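Local coordinates for protein putative Glycerophosphoryl diester phosphodiesterase (Silicibacter pomeroyi, PDB 3L12) that is a putative member of the glycerophosphoryl diester phosphodiesterase family with a TIM-barrel fold, and binds a magnesium ion, at residues N33-F38 with H125-G130; D52-A57 with V62-H67; L69-T74 with H80-A85; E165-V170 with L193-R198. One frame throughout, in Å; residues are numbered along the deposited sequence.

All four contacts belong to one TIM-barrel domain. Contacts 1 and 2 touch, their centres about 11 Å apart: Asn33 ND2 hydrogen-bonds to OD2 of Asp52, a magnesium ligand on strand 48-55, and Pro127 O accepts from Val63 N on strand 61-63. Contacts 2 and 3 lie within the chain loop closed by contact 1, contact 2 first; contact 3 sits farther out, about 22 Å from the centre of the chain, in the long loop before helix 94-98. Contact 4 comes last, where helices 160-176 and 190-199 pack on the outer face of the beta barrel. Other residues of helix 160-176 (Met166, Ala169, Val170) touch strand 48-55. The centres of contacts 3 and 4 are about 30 Å apart.

Contact 1. Residues N33-F38 with H125-G130; sequences NTLEGF and HVPRLG
The turn of Asn33 and Thr34 that leads into helix 35-43 lies beside the extended run of Val126 and Pro127 leading into helix 129-137, and the carbonyl of Asn33 comes up to the proline ring, with Asn33 O 3.2 Å from Pro127 CD. This is a meeting of two helix N-termini in a TIM barrel, with no direct hydrogen bond between the segments. Pro127 is the hub: its CD and CG face Asn33 O, while Pro127 CB rests against Leu35 CG at 3.8 Å. The leucine and proline side chains run antiparallel alongside each other. Leu35 CG stands anti to its own carbonyl carbon (chi1 -61°), which brings the branch point and CD2 alongside the proline.

Water takes the place of direct polar bonds. One molecule accepts from Leu35 N at 2.9 Å and donates to Glu36 OE1 and to His125 O; a second accepts from His125 N and donates to Glu36 OE2, so both carboxylate oxygens of Glu36 are tied by water to the backbone of His125. Asn33 ND2 donates to Asp52 OD2, which makes Asn33 a second-shell residue of the magnesium site. At the start of helix 35-43, Thr34 is the N-cap: Gly37 N donates to Thr34 OG1 at 3.0 Å, with an N-H...O angle of 148°.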
loop_
_atom_site.group_PDB
_atom_site.type_symbol
_atom_site.label_atom_id
_atom_site.label_comp_id
_atom_site.label_asym_id
_atom_site.label_seq_id
_atom_site.Cartn_x
_atom_site.Cartn_y
_atom_site.Cartn_z
ATOM N N ASN A 33 -1.104 -1.711 -12.706
ATOM C CA ASN A 33 -0.384 -2.510 -13.688
ATOM C C ASN A 33 1.150 -2.300 -13.684
ATOM O O ASN A 33 1.847 -2.341 -14.754
ATOM C CB ASN A 33 -1.023 -2.326 -15.064
ATOM C CG ASN A 33 -2.294 -3.109 -15.224
ATOM O OD1 ASN A 33 -2.416 -4.214 -14.684
ATOM N ND2 ASN A 33 -3.233 -2.594 -16.045
ATOM N N THR A 34 1.698 -2.089 -12.479
ATOM C CA THR A 34 3.128 -1.948 -12.316
ATOM C C THR A 34 3.688 -3.095 -11.481
ATOM O O THR A 34 3.031 -3.640 -10.594
ATOM C CB THR A 34 3.541 -0.630 -11.648
ATOM O OG1 THR A 34 2.990 -0.560 -10.327
ATOM C CG2 THR A 34 2.991 0.579 -12.529
ATOM N N LEU A 35 4.891 -3.511 -11.793
ATOM C CA LEU A 35 5.589 -4.562 -10.988
ATOM C C LEU A 35 5.620 -4.136 -9.522
ATOM O O LEU A 35 5.415 -4.929 -8.625
ATOM C CB LEU A 35 6.959 -4.819 -11.510
ATOM C CG LEU A 35 7.148 -5.331 -12.960
ATOM C CD1 LEU A 35 8.720 -5.581 -13.252
ATOM C CD2 LEU A 35 6.327 -6.589 -13.191
ATOM N N GLU A 36 5.838 -2.843 -9.282
ATOM C CA GLU A 36 5.835 -2.322 -7.912
ATOM C C GLU A 36 4.497 -2.535 -7.204
ATOM O O GLU A 36 4.448 -2.965 -6.025
ATOM C CB GLU A 36 6.278 -0.837 -7.915
ATOM C CG GLU A 36 7.707 -0.578 -8.503
ATOM C CD GLU A 36 7.872 -0.680 -10.028
ATOM O OE1 GLU A 36 6.926 -0.962 -10.779
ATOM O OE2 GLU A 36 8.995 -0.494 -10.525
ATOM N N GLY A 37 3.411 -2.277 -7.900
ATOM C CA GLY A 37 2.086 -2.433 -7.355
ATOM C C GLY A 37 1.721 -3.895 -7.172
ATOM O O GLY A 37 1.022 -4.260 -6.217
ATOM N N PHE A 38 2.231 -4.764 -8.076
ATOM C CA PHE A 38 1.952 -6.194 -7.916
ATOM C C PHE A 38 2.659 -6.762 -6.705
ATOM O O PHE A 38 2.067 -7.524 -5.961
ATOM C CB PHE A 38 2.251 -7.006 -9.194
ATOM C CG PHE A 38 1.365 -6.677 -10.358
ATOM C CD1 PHE A 38 -0.015 -6.846 -10.273
ATOM C CD2 PHE A 38 1.882 -6.152 -11.547
ATOM C CE1 PHE A 38 -0.844 -6.549 -11.360
ATOM C CE2 PHE A 38 1.049 -5.830 -12.607
ATOM C CZ PHE A 38 -0.310 -6.051 -12.522
ATOM N N HIS A 125 8.074 2.106 -15.644
ATOM C CA HIS A 125 7.626 1.888 -17.022
ATOM C C HIS A 125 6.687 0.715 -17.087
ATOM O O HIS A 125 6.582 -0.070 -16.166
ATOM C CB HIS A 125 8.788 1.702 -18.014
ATOM C CG HIS A 125 9.823 0.726 -17.569
ATOM N ND1 HIS A 125 9.844 -0.595 -17.985
ATOM C CD2 HIS A 125 10.916 0.895 -16.787
ATOM C CE1 HIS A 125 10.904 -1.194 -17.462
ATOM N NE2 HIS A 125 11.567 -0.312 -16.733
ATOM N N VAL A 126 5.926 0.698 -18.171
ATOM C CA VAL A 126 4.991 -0.361 -18.490
ATOM C C VAL A 126 5.781 -1.670 -18.612
ATOM O O VAL A 126 6.737 -1.774 -19.388
ATOM C CB VAL A 126 4.276 -0.065 -19.831
ATOM C CG1 VAL A 126 3.448 -1.302 -20.311
ATOM C CG2 VAL A 126 3.391 1.153 -19.745
ATOM N N PRO A 127 5.377 -2.668 -17.818
ATOM C CA PRO A 127 6.173 -3.889 -17.881
ATOM C C PRO A 127 5.696 -4.851 -18.967
ATOM O O PRO A 127 4.538 -4.814 -19.395
ATOM C CB PRO A 127 5.923 -4.520 -16.501
ATOM C CG PRO A 127 4.572 -4.018 -16.081
ATOM C CD PRO A 127 4.415 -2.649 -16.692
ATOM N N ARG A 128 6.622 -5.678 -19.435
ATOM C CA ARG A 128 6.292 -6.781 -20.321
ATOM C C ARG A 128 5.496 -7.820 -19.536
ATOM O O ARG A 128 5.699 -7.988 -18.335
ATOM C CB ARG A 128 7.576 -7.450 -20.820
ATOM C CG ARG A 128 8.438 -6.613 -21.739
ATOM C CD ARG A 128 9.570 -7.438 -22.370
ATOM N NE ARG A 128 10.668 -7.723 -21.436
ATOM C CZ ARG A 128 10.901 -8.883 -20.805
ATOM N NH1 ARG A 128 10.139 -9.976 -20.962
ATOM N NH2 ARG A 128 11.950 -8.943 -19.987
ATOM N N LEU A 129 4.614 -8.548 -20.202
ATOM C CA LEU A 129 3.905 -9.659 -19.539
ATOM C C LEU A 129 4.906 -10.643 -18.947
ATOM O O LEU A 129 4.728 -11.097 -17.821
ATOM C CB LEU A 129 3.003 -10.374 -20.530
ATOM C CG LEU A 129 2.405 -11.656 -19.988
ATOM C CD1 LEU A 129 1.556 -11.397 -18.748
ATOM C CD2 LEU A 129 1.644 -12.299 -21.095
ATOM N N GLY A 130 5.973 -10.913 -19.699
ATOM C CA GLY A 130 7.033 -11.833 -19.254
ATOM C C GLY A 130 7.642 -11.429 -17.930
ATOM O O GLY A 130 7.940 -12.274 -17.088
HETATM O O HOH W 1 6.510 -1.755 -13.477
HETATM O O HOH W 2 9.466 0.073 -13.461
#

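Contact 2. Residues D52-A57 with V62-H67; sequences DVVMTA and VVTHNH. With MG (magnesium ion), chain C.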
loop_
_atom_site.group_PDB
_atom_site.type_symbol
_atom_site.label_atom_id
_atom_site.label_comp_id
_atom_site.label_asym_id
_atom_site.label_seq_id
_atom_site.Cartn_x
_atom_site.Cartn_y
_atom_site.Cartn_z
ATOM N N ASP A 52 -4.076 -6.612 -17.238
ATOM C CA ASP A 52 -4.499 -6.505 -18.638
ATOM C C ASP A 52 -3.305 -6.658 -19.529
ATOM O O ASP A 52 -2.199 -6.166 -19.153
ATOM C CB ASP A 52 -5.144 -5.160 -18.875
ATOM C CG ASP A 52 -6.159 -4.824 -17.800
ATOM O OD1 ASP A 52 -7.294 -5.406 -17.857
ATOM O OD2 ASP A 52 -5.816 -3.988 -16.916
ATOM N N VAL A 53 -3.521 -7.264 -20.699
ATOM C CA VAL A 53 -2.443 -7.442 -21.654
ATOM C C VAL A 53 -2.879 -6.940 -23.022
ATOM O O VAL A 53 -3.975 -7.223 -23.470
ATOM C CB VAL A 53 -1.986 -8.903 -21.738
ATOM C CG1 VAL A 53 -0.848 -9.108 -22.791
ATOM C CG2 VAL A 53 -1.545 -9.391 -20.336
ATOM N N VAL A 54 -1.993 -6.143 -23.623
ATOM C CA VAL A 54 -2.178 -5.529 -24.930
ATOM C C VAL A 54 -0.890 -5.746 -25.762
ATOM O O VAL A 54 0.237 -5.818 -25.205
ATOM C CB VAL A 54 -2.468 -4.003 -24.685
ATOM C CG1 VAL A 54 -2.481 -3.245 -25.975
ATOM C CG2 VAL A 54 -3.771 -3.802 -23.834
HETATM N N MSE A 55 -1.016 -5.874 -27.096
HETATM C CA MSE A 55 0.128 -6.046 -27.969
HETATM C C MSE A 55 0.745 -4.728 -28.498
HETATM O O MSE A 55 0.005 -3.857 -28.932
HETATM C CB MSE A 55 -0.269 -6.853 -29.196
HETATM C CG MSE A 55 -0.823 -8.255 -28.945
HETATM SE SE MSE A 55 0.478 -9.366 -28.022
HETATM C CE MSE A 55 1.733 -9.463 -29.070
ATOM N N THR A 56 2.067 -4.649 -28.483
ATOM C CA THR A 56 2.770 -3.533 -29.120
ATOM C C THR A 56 2.899 -3.796 -30.632
ATOM O O THR A 56 2.599 -4.882 -31.151
ATOM C CB THR A 56 4.177 -3.379 -28.542
ATOM O OG1 THR A 56 4.946 -4.526 -28.887
ATOM C CG2 THR A 56 4.139 -3.197 -26.982
ATOM N N ALA A 57 3.419 -2.795 -31.349
ATOM C CA ALA A 57 3.644 -2.928 -32.794
ATOM C C ALA A 57 4.617 -4.038 -33.110
ATOM O O ALA A 57 4.492 -4.712 -34.146
ATOM C CB ALA A 57 4.199 -1.607 -33.368
ATOM N N VAL A 62 2.321 -6.578 -23.379
ATOM C CA VAL A 62 2.659 -5.647 -22.286
ATOM C C VAL A 62 1.453 -5.495 -21.374
ATOM O O VAL A 62 0.298 -5.727 -21.773
ATOM C CB VAL A 62 3.163 -4.269 -22.788
ATOM C CG1 VAL A 62 4.496 -4.446 -23.550
ATOM C CG2 VAL A 62 2.117 -3.572 -23.621
ATOM N N VAL A 63 1.752 -5.075 -20.136
ATOM C CA VAL A 63 0.754 -4.969 -19.102
ATOM C C VAL A 63 0.284 -3.517 -18.946
ATOM O O VAL A 63 0.972 -2.706 -18.313
ATOM C CB VAL A 63 1.283 -5.530 -17.783
ATOM C CG1 VAL A 63 0.163 -5.532 -16.732
ATOM C CG2 VAL A 63 1.840 -6.965 -17.977
ATOM N N THR A 64 -0.858 -3.213 -19.568
ATOM C CA THR A 64 -1.476 -1.873 -19.533
ATOM C C THR A 64 -2.955 -2.096 -19.816
ATOM O O THR A 64 -3.303 -3.021 -20.550
ATOM C CB THR A 64 -0.782 -0.864 -20.462
ATOM O OG1 THR A 64 -1.359 0.427 -20.245
ATOM C CG2 THR A 64 -0.906 -1.225 -21.879
ATOM N N HIS A 65 -3.801 -1.217 -19.289
ATOM C CA HIS A 65 -5.231 -1.475 -19.255
ATOM C C HIS A 65 -5.981 -1.266 -20.526
ATOM O O HIS A 65 -7.057 -1.843 -20.681
ATOM C CB HIS A 65 -5.921 -0.646 -18.144
ATOM C CG HIS A 65 -6.306 0.749 -18.560
ATOM N ND1 HIS A 65 -5.398 1.780 -18.660
ATOM C CD2 HIS A 65 -7.502 1.269 -18.909
ATOM C CE1 HIS A 65 -6.021 2.872 -19.074
ATOM N NE2 HIS A 65 -7.304 2.600 -19.184
ATOM N N ASN A 66 -5.446 -0.422 -21.412
ATOM C CA ASN A 66 -6.094 -0.142 -22.675
ATOM C C ASN A 66 -5.170 -0.125 -23.899
ATOM O O ASN A 66 -3.957 -0.050 -23.812
ATOM C CB ASN A 66 -6.786 1.207 -22.556
ATOM C CG ASN A 66 -7.823 1.419 -23.615
ATOM O OD1 ASN A 66 -8.428 0.441 -24.121
ATOM N ND2 ASN A 66 -8.001 2.678 -24.022
ATOM N N HIS A 67 -5.811 -0.274 -25.063
ATOM C CA HIS A 67 -5.089 -0.304 -26.351
ATOM C C HIS A 67 -4.575 1.085 -26.764
ATOM O O HIS A 67 -3.875 1.196 -27.773
ATOM C CB HIS A 67 -5.957 -0.994 -27.420
ATOM C CG HIS A 67 -7.355 -0.539 -27.407
ATOM N ND1 HIS A 67 -7.706 0.769 -27.661
ATOM C CD2 HIS A 67 -8.509 -1.199 -27.128
ATOM C CE1 HIS A 67 -9.021 0.892 -27.573
ATOM N NE2 HIS A 67 -9.528 -0.282 -27.235
HETATM MG MG MG C . -8.938 -5.408 -16.598
HETATM O O HOH W 3 -8.937 -3.691 -19.985
HETATM O O HOH W 4 -7.819 -4.277 -15.262
HETATM O O HOH W 5 -9.626 -3.602 -17.501
#
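Asp52 turns its carboxylate past the backbone of His65, with Asp52 OD2 3.5 Å from His65 CA, and uses its other oxygen for the metal: Asp52 OD1 binds the magnesium ion at 2.1 Å. Asp52 CG lies beside its backbone N (chi1 -47°), placing OD1 on the ion. The two oxygens divide the work, since Asp52 OD2 accepts from a magnesium-bound water at 2.6 Å and is held by Asn33 as well. Two waters, Glu50 and Glu149 are among the other ligands.

Farther along this antiparallel beta hairpin, Val54 and Val62 form a hydrogen-bonded pair. Val54 N donates to Val62 O, and Val62 N returns the bond to Val54 O at 2.9 Å with an N-H...O angle of 171°. Beyond them the pairing slackens, and Thr64 N reaches Asp52 O only through a weak, bent bond. In one of its two conformers Val54 divides its branches: Val54 CG2 lies 3.4 Å from Thr64 O, whereas CG1 turns to the backbone of His67. At the turn end the side chains of Thr56 and Val62 cross at about a right angle, Thr56 CG2 against Val62 CG1 at 3.7 Å. Val53 and Met55, a selenomethionine, lean on helix 160-176, Thr56 and Val62 pack on helix 94-98, and strand 48-55 runs between parallel strands 19-23 and 145-150.

Contact 3. Residues L69-T74 with H80-A85; sequences LANAMT and HWLTGA
Leu82 and Asn71 pack closely, their side chains crossing at about a right angle, with Asn71 OD1 3.4 Å from Leu82 CB. On the inner side Leu82 also lies against Thr74, where Leu82 CD1 meets Thr74 CG2 at 3.6 Å. That methyl points to the leucine because Thr74 CG2 is anti to the backbone N, leaving OG1 beside the N. The hydroxyl donates to Ala70 O from above the carbonyl plane, while Met73 N approaches the same oxygen from the opposite face; the two bonds hold the 70-74 turn together. Leu82 N donates to Thr74 O at 3.0 Å, joining the segments through their backbones.

Both segments have irregular backbones and belong to the long excursion between strand 61-63 and helix 94-98, set at the periphery of the TIM barrel. Trp81 flanks the turn with its six-membered ring: the backbone at Met73 C and Thr74 N meets the ring edge in its plane, and Trp81 CE3 lies 3.4 Å from Thr74 O.

Toward solvent the contact thins to polar links around exposed Gly84 and Ala85. Asn71 ND2 donates to Gly84 O at 3.0 Å, in the carbonyl plane and on a lone pair, with the acceptor close to the plane of the asparagine amide. A water donates to Asn71 OD1 at 2.6 Å and to Ala85 O, so both ends of the amide are engaged.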
loop_
_atom_site.group_PDB
_atom_site.type_symbol
_atom_site.label_atom_id
_atom_site.label_comp_id
_atom_site.label_asym_id
_atom_site.label_seq_id
_atom_site.Cartn_x
_atom_site.Cartn_y
_atom_site.Cartn_z
ATOM N N LEU A 69 -2.879 4.765 -24.707
ATOM C CA LEU A 69 -2.305 5.246 -23.459
ATOM C C LEU A 69 -3.048 6.497 -22.985
ATOM O O LEU A 69 -3.299 7.430 -23.748
ATOM C CB LEU A 69 -0.821 5.533 -23.578
ATOM C CG LEU A 69 0.066 4.349 -23.990
ATOM C CD1 LEU A 69 1.559 4.741 -24.064
ATOM C CD2 LEU A 69 -0.139 3.113 -23.072
ATOM N N ALA A 70 -3.421 6.526 -21.710
ATOM C CA ALA A 70 -4.220 7.658 -21.183
ATOM C C ALA A 70 -3.314 8.758 -20.655
ATOM O O ALA A 70 -2.386 8.457 -19.893
ATOM C CB ALA A 70 -5.143 7.151 -20.023
ATOM N N ASN A 71 -3.628 9.998 -20.955
ATOM C CA ASN A 71 -2.883 11.174 -20.494
ATOM C C ASN A 71 -2.915 11.302 -18.973
ATOM O O ASN A 71 -1.937 11.769 -18.395
ATOM C CB ASN A 71 -3.415 12.446 -21.104
ATOM C CG ASN A 71 -3.198 12.526 -22.605
ATOM O OD1 ASN A 71 -2.463 11.726 -23.180
ATOM N ND2 ASN A 71 -3.836 13.483 -23.211
ATOM N N ALA A 72 -3.972 10.813 -18.317
ATOM C CA ALA A 72 -4.049 10.925 -16.842
ATOM C C ALA A 72 -3.033 10.058 -16.093
ATOM O O ALA A 72 -2.824 10.270 -14.894
ATOM C CB ALA A 72 -5.512 10.527 -16.347
HETATM N N MSE A 73 -2.399 9.086 -16.745
HETATM C CA MSE A 73 -1.455 8.226 -16.051
HETATM C C MSE A 73 -0.091 8.145 -16.727
HETATM O O MSE A 73 0.719 7.285 -16.347
HETATM C CB MSE A 73 -2.003 6.790 -15.863
HETATM C CG MSE A 73 -2.035 5.918 -17.123
HETATM SE SE MSE A 73 -2.889 4.147 -16.877
HETATM C CE MSE A 73 -4.402 4.887 -15.984
ATOM N N THR A 74 0.156 8.994 -17.724
ATOM C CA THR A 74 1.367 8.896 -18.507
ATOM C C THR A 74 2.127 10.174 -18.666
ATOM O O THR A 74 1.559 11.212 -19.037
ATOM C CB THR A 74 1.016 8.369 -19.927
ATOM O OG1 THR A 74 0.075 7.271 -19.895
ATOM C CG2 THR A 74 2.246 7.895 -20.665
ATOM N N HIS A 80 6.732 15.352 -17.973
ATOM C CA HIS A 80 5.483 16.125 -18.062
ATOM C C HIS A 80 4.324 15.236 -18.567
ATOM O O HIS A 80 4.552 14.385 -19.454
ATOM C CB HIS A 80 5.670 17.303 -18.973
ATOM C CG HIS A 80 6.400 18.436 -18.348
ATOM N ND1 HIS A 80 5.942 19.053 -17.214
ATOM C CD2 HIS A 80 7.526 19.092 -18.721
ATOM C CE1 HIS A 80 6.772 20.032 -16.897
ATOM N NE2 HIS A 80 7.743 20.070 -17.790
ATOM N N TRP A 81 3.095 15.468 -18.089
ATOM C CA TRP A 81 1.946 14.699 -18.517
ATOM C C TRP A 81 1.722 14.821 -20.020
ATOM O O TRP A 81 1.909 15.894 -20.615
ATOM C CB TRP A 81 0.626 15.151 -17.803
ATOM C CG TRP A 81 0.745 14.995 -16.314
ATOM C CD1 TRP A 81 0.964 15.960 -15.420
ATOM C CD2 TRP A 81 0.808 13.761 -15.604
ATOM N NE1 TRP A 81 1.118 15.438 -14.155
ATOM C CE2 TRP A 81 0.998 14.080 -14.241
ATOM C CE3 TRP A 81 0.626 12.439 -15.971
ATOM C CZ2 TRP A 81 1.116 13.113 -13.269
ATOM C CZ3 TRP A 81 0.700 11.449 -15.001
ATOM C CH2 TRP A 81 0.929 11.786 -13.654
ATOM N N LEU A 82 1.320 13.698 -20.639
ATOM C CA LEU A 82 1.008 13.699 -22.061
ATOM C C LEU A 82 -0.224 14.572 -22.251
ATOM O O LEU A 82 -1.050 14.682 -21.348
ATOM C CB LEU A 82 0.796 12.294 -22.615
ATOM C CG LEU A 82 1.930 11.260 -22.529
ATOM C CD1 LEU A 82 1.660 10.081 -23.472
ATOM C CD2 LEU A 82 3.255 11.866 -22.864
ATOM N N THR A 83 -0.295 15.225 -23.420
ATOM C CA THR A 83 -1.418 16.089 -23.758
ATOM C C THR A 83 -1.838 15.666 -25.186
ATOM O O THR A 83 -1.117 14.996 -25.924
ATOM C CB THR A 83 -1.022 17.555 -23.696
ATOM O OG1 THR A 83 0.039 17.820 -24.637
ATOM C CG2 THR A 83 -0.578 17.939 -22.300
ATOM N N GLY A 84 -3.007 16.036 -25.605
ATOM C CA GLY A 84 -3.300 15.658 -27.005
ATOM C C GLY A 84 -3.861 14.256 -27.149
ATOM O O GLY A 84 -4.137 13.590 -26.157
ATOM N N ALA A 85 -4.047 13.840 -28.406
ATOM C CA ALA A 85 -4.687 12.565 -28.723
ATOM C C ALA A 85 -3.963 11.384 -28.125
ATOM O O ALA A 85 -2.736 11.351 -28.078
ATOM C CB ALA A 85 -4.842 12.388 -30.270
HETATM O O HOH W 6 -1.414 11.399 -25.591
#

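Contact 4. Residues E165-V170 with L193-R198; sequences EMVAAV and LGECRR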
loop_
_atom_site.group_PDB
_atom_site.type_symbol
_atom_site.label_atom_id
_atom_site.label_comp_id
_atom_site.label_asym_id
_atom_site.label_seq_id
_atom_site.Cartn_x
_atom_site.Cartn_y
_atom_site.Cartn_z
ATOM N N GLU A 165 -2.533 -14.487 -33.288
ATOM C CA GLU A 165 -1.147 -14.213 -32.924
ATOM C C GLU A 165 -1.059 -13.638 -31.509
ATOM O O GLU A 165 -0.131 -13.935 -30.770
ATOM C CB GLU A 165 -0.496 -13.262 -33.902
ATOM C CG GLU A 165 -0.145 -13.907 -35.255
ATOM C CD GLU A 165 0.190 -12.873 -36.322
ATOM O OE1 GLU A 165 0.414 -11.702 -35.965
ATOM O OE2 GLU A 165 0.217 -13.241 -37.507
HETATM N N MSE A 166 -2.010 -12.795 -31.146
HETATM C CA MSE A 166 -2.038 -12.225 -29.773
HETATM C C MSE A 166 -2.132 -13.357 -28.765
HETATM O O MSE A 166 -1.359 -13.446 -27.813
HETATM C CB MSE A 166 -3.205 -11.276 -29.594
HETATM C CG MSE A 166 -3.439 -10.929 -28.112
HETATM SE SE MSE A 166 -4.640 -9.467 -27.868
HETATM C CE MSE A 166 -3.940 -9.075 -26.189
ATOM N N VAL A 167 -3.108 -14.236 -28.989
ATOM C CA VAL A 167 -3.319 -15.368 -28.110
ATOM C C VAL A 167 -2.050 -16.219 -28.027
ATOM O O VAL A 167 -1.584 -16.545 -26.936
ATOM C CB VAL A 167 -4.563 -16.195 -28.534
ATOM C CG1 VAL A 167 -4.636 -17.541 -27.722
ATOM C CG2 VAL A 167 -5.829 -15.400 -28.326
ATOM N N ALA A 168 -1.427 -16.487 -29.152
ATOM C CA ALA A 168 -0.230 -17.334 -29.158
ATOM C C ALA A 168 0.945 -16.697 -28.398
ATOM O O ALA A 168 1.734 -17.405 -27.725
ATOM C CB ALA A 168 0.177 -17.675 -30.604
ATOM N N ALA A 169 1.075 -15.382 -28.550
ATOM C CA ALA A 169 2.118 -14.630 -27.893
ATOM C C ALA A 169 1.935 -14.617 -26.361
ATOM O O ALA A 169 2.882 -14.811 -25.631
ATOM C CB ALA A 169 2.176 -13.190 -28.493
ATOM N N VAL A 170 0.709 -14.384 -25.916
ATOM C CA VAL A 170 0.385 -14.442 -24.499
ATOM C C VAL A 170 0.684 -15.842 -23.965
ATOM O O VAL A 170 1.344 -16.028 -22.936
ATOM C CB VAL A 170 -1.075 -14.017 -24.271
ATOM C CG1 VAL A 170 -1.535 -14.344 -22.863
ATOM C CG2 VAL A 170 -1.219 -12.526 -24.576
ATOM N N LEU A 193 -11.920 -15.579 -26.557
ATOM C CA LEU A 193 -11.894 -16.655 -25.570
ATOM C C LEU A 193 -12.077 -18.018 -26.274
ATOM O O LEU A 193 -11.524 -19.014 -25.844
ATOM C CB LEU A 193 -12.935 -16.440 -24.459
ATOM C CG LEU A 193 -12.697 -15.237 -23.568
ATOM C CD1 LEU A 193 -13.908 -15.008 -22.655
ATOM C CD2 LEU A 193 -11.384 -15.396 -22.754
ATOM N N GLY A 194 -12.829 -18.049 -27.370
ATOM C CA GLY A 194 -12.949 -19.267 -28.166
ATOM C C GLY A 194 -11.608 -19.666 -28.744
ATOM O O GLY A 194 -11.293 -20.854 -28.806
ATOM N N GLU A 195 -10.844 -18.676 -29.184
ATOM C CA GLU A 195 -9.502 -18.889 -29.727
ATOM C C GLU A 195 -8.550 -19.332 -28.607
ATOM O O GLU A 195 -7.754 -20.244 -28.809
ATOM C CB GLU A 195 -9.005 -17.655 -30.464
ATOM C CG GLU A 195 -7.623 -17.765 -31.129
ATOM C CD GLU A 195 -7.554 -18.824 -32.224
ATOM O OE1 GLU A 195 -8.591 -19.131 -32.870
ATOM O OE2 GLU A 195 -6.443 -19.386 -32.430
ATOM N N CYS A 196 -8.671 -18.752 -27.416
ATOM C CA CYS A 196 -7.840 -19.221 -26.287
ATOM C C CYS A 196 -8.049 -20.720 -26.015
ATOM O O CYS A 196 -7.103 -21.450 -25.757
ATOM C CB CYS A 196 -8.176 -18.458 -25.019
ATOM S SG CYS A 196 -7.707 -16.701 -25.044
ATOM N N ARG A 197 -9.305 -21.134 -26.005
ATOM C CA ARG A 197 -9.682 -22.493 -25.688
ATOM C C ARG A 197 -9.136 -23.443 -26.734
ATOM O O ARG A 197 -8.719 -24.542 -26.411
ATOM C CB ARG A 197 -11.200 -22.638 -25.596
ATOM C CG ARG A 197 -11.636 -23.995 -25.110
ATOM C CD ARG A 197 -13.131 -24.169 -25.002
ATOM N NE ARG A 197 -13.726 -23.091 -24.205
ATOM C CZ ARG A 197 -14.390 -22.041 -24.692
ATOM N NH1 ARG A 197 -14.622 -21.903 -26.000
ATOM N NH2 ARG A 197 -14.876 -21.124 -23.856
ATOM N N ARG A 198 -9.153 -23.024 -27.993
ATOM C CA ARG A 198 -8.575 -23.861 -29.042
ATOM C C ARG A 198 -7.057 -23.948 -28.941
ATOM O O ARG A 198 -6.492 -25.022 -29.196
ATOM C CB ARG A 198 -9.009 -23.407 -30.445
ATOM C CG ARG A 198 -10.437 -23.751 -30.764
ATOM C CD ARG A 198 -10.731 -23.425 -32.243
ATOM N NE ARG A 198 -10.693 -21.990 -32.465
ATOM C CZ ARG A 198 -11.703 -21.146 -32.251
ATOM N NH1 ARG A 198 -12.869 -21.575 -31.780
ATOM N NH2 ARG A 198 -11.524 -19.849 -32.477
#
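Apolar contact comes first: Val167 points at the neighbouring helix and meets Cys196, with Val167 CG2 4.0 Å from Cys196 SG and Val167 CG1 3.9 Å from Cys196 CA. CG2 thus lies against the thiol, and CG1 mainly over the backbone beside it. The CA atoms of Val167 and Cys196 are 6.2 Å apart, the nearest such pair of the two segments. The sulfur lies beside its own backbone N (chi1 -68°), within touch of the valine. Val167 CG2 also reaches the aliphatic part of Glu195, meeting Glu195 CG at 4.1 Å as the two side chains cross obliquely.

In the TIM barrel these segments belong to helices 160-176 and 190-199, with parallel strand 183-187 between them in the chain, so the pair packs on the outer face of the beta barrel. Val167 and Cys196 both touch Leu150 of strand 145-150, and Cys196 also touches Met185 of strand 183-187, so the helix interface closes down onto the sheet.

No polar bond joins the two segments; the salt bridge lies within helix 190-199. Glu195 CG starts anti to the backbone N, then the chain bends at chi2 (62°), carrying the carboxylate to Arg198. There Arg198 NH2 forms a salt bridge with Glu195 OE1 at 3.0 Å, on the anti side but tilted out of the carboxylate plane. The oxygen lies near the guanidinium plane, while Gly194 O lies over the centre of one face of that group. The other carboxylate oxygen, Glu195 OE2, accepts from Gln199 NE2, and Arg197 NH2 reaches Thr205 and Tyr207.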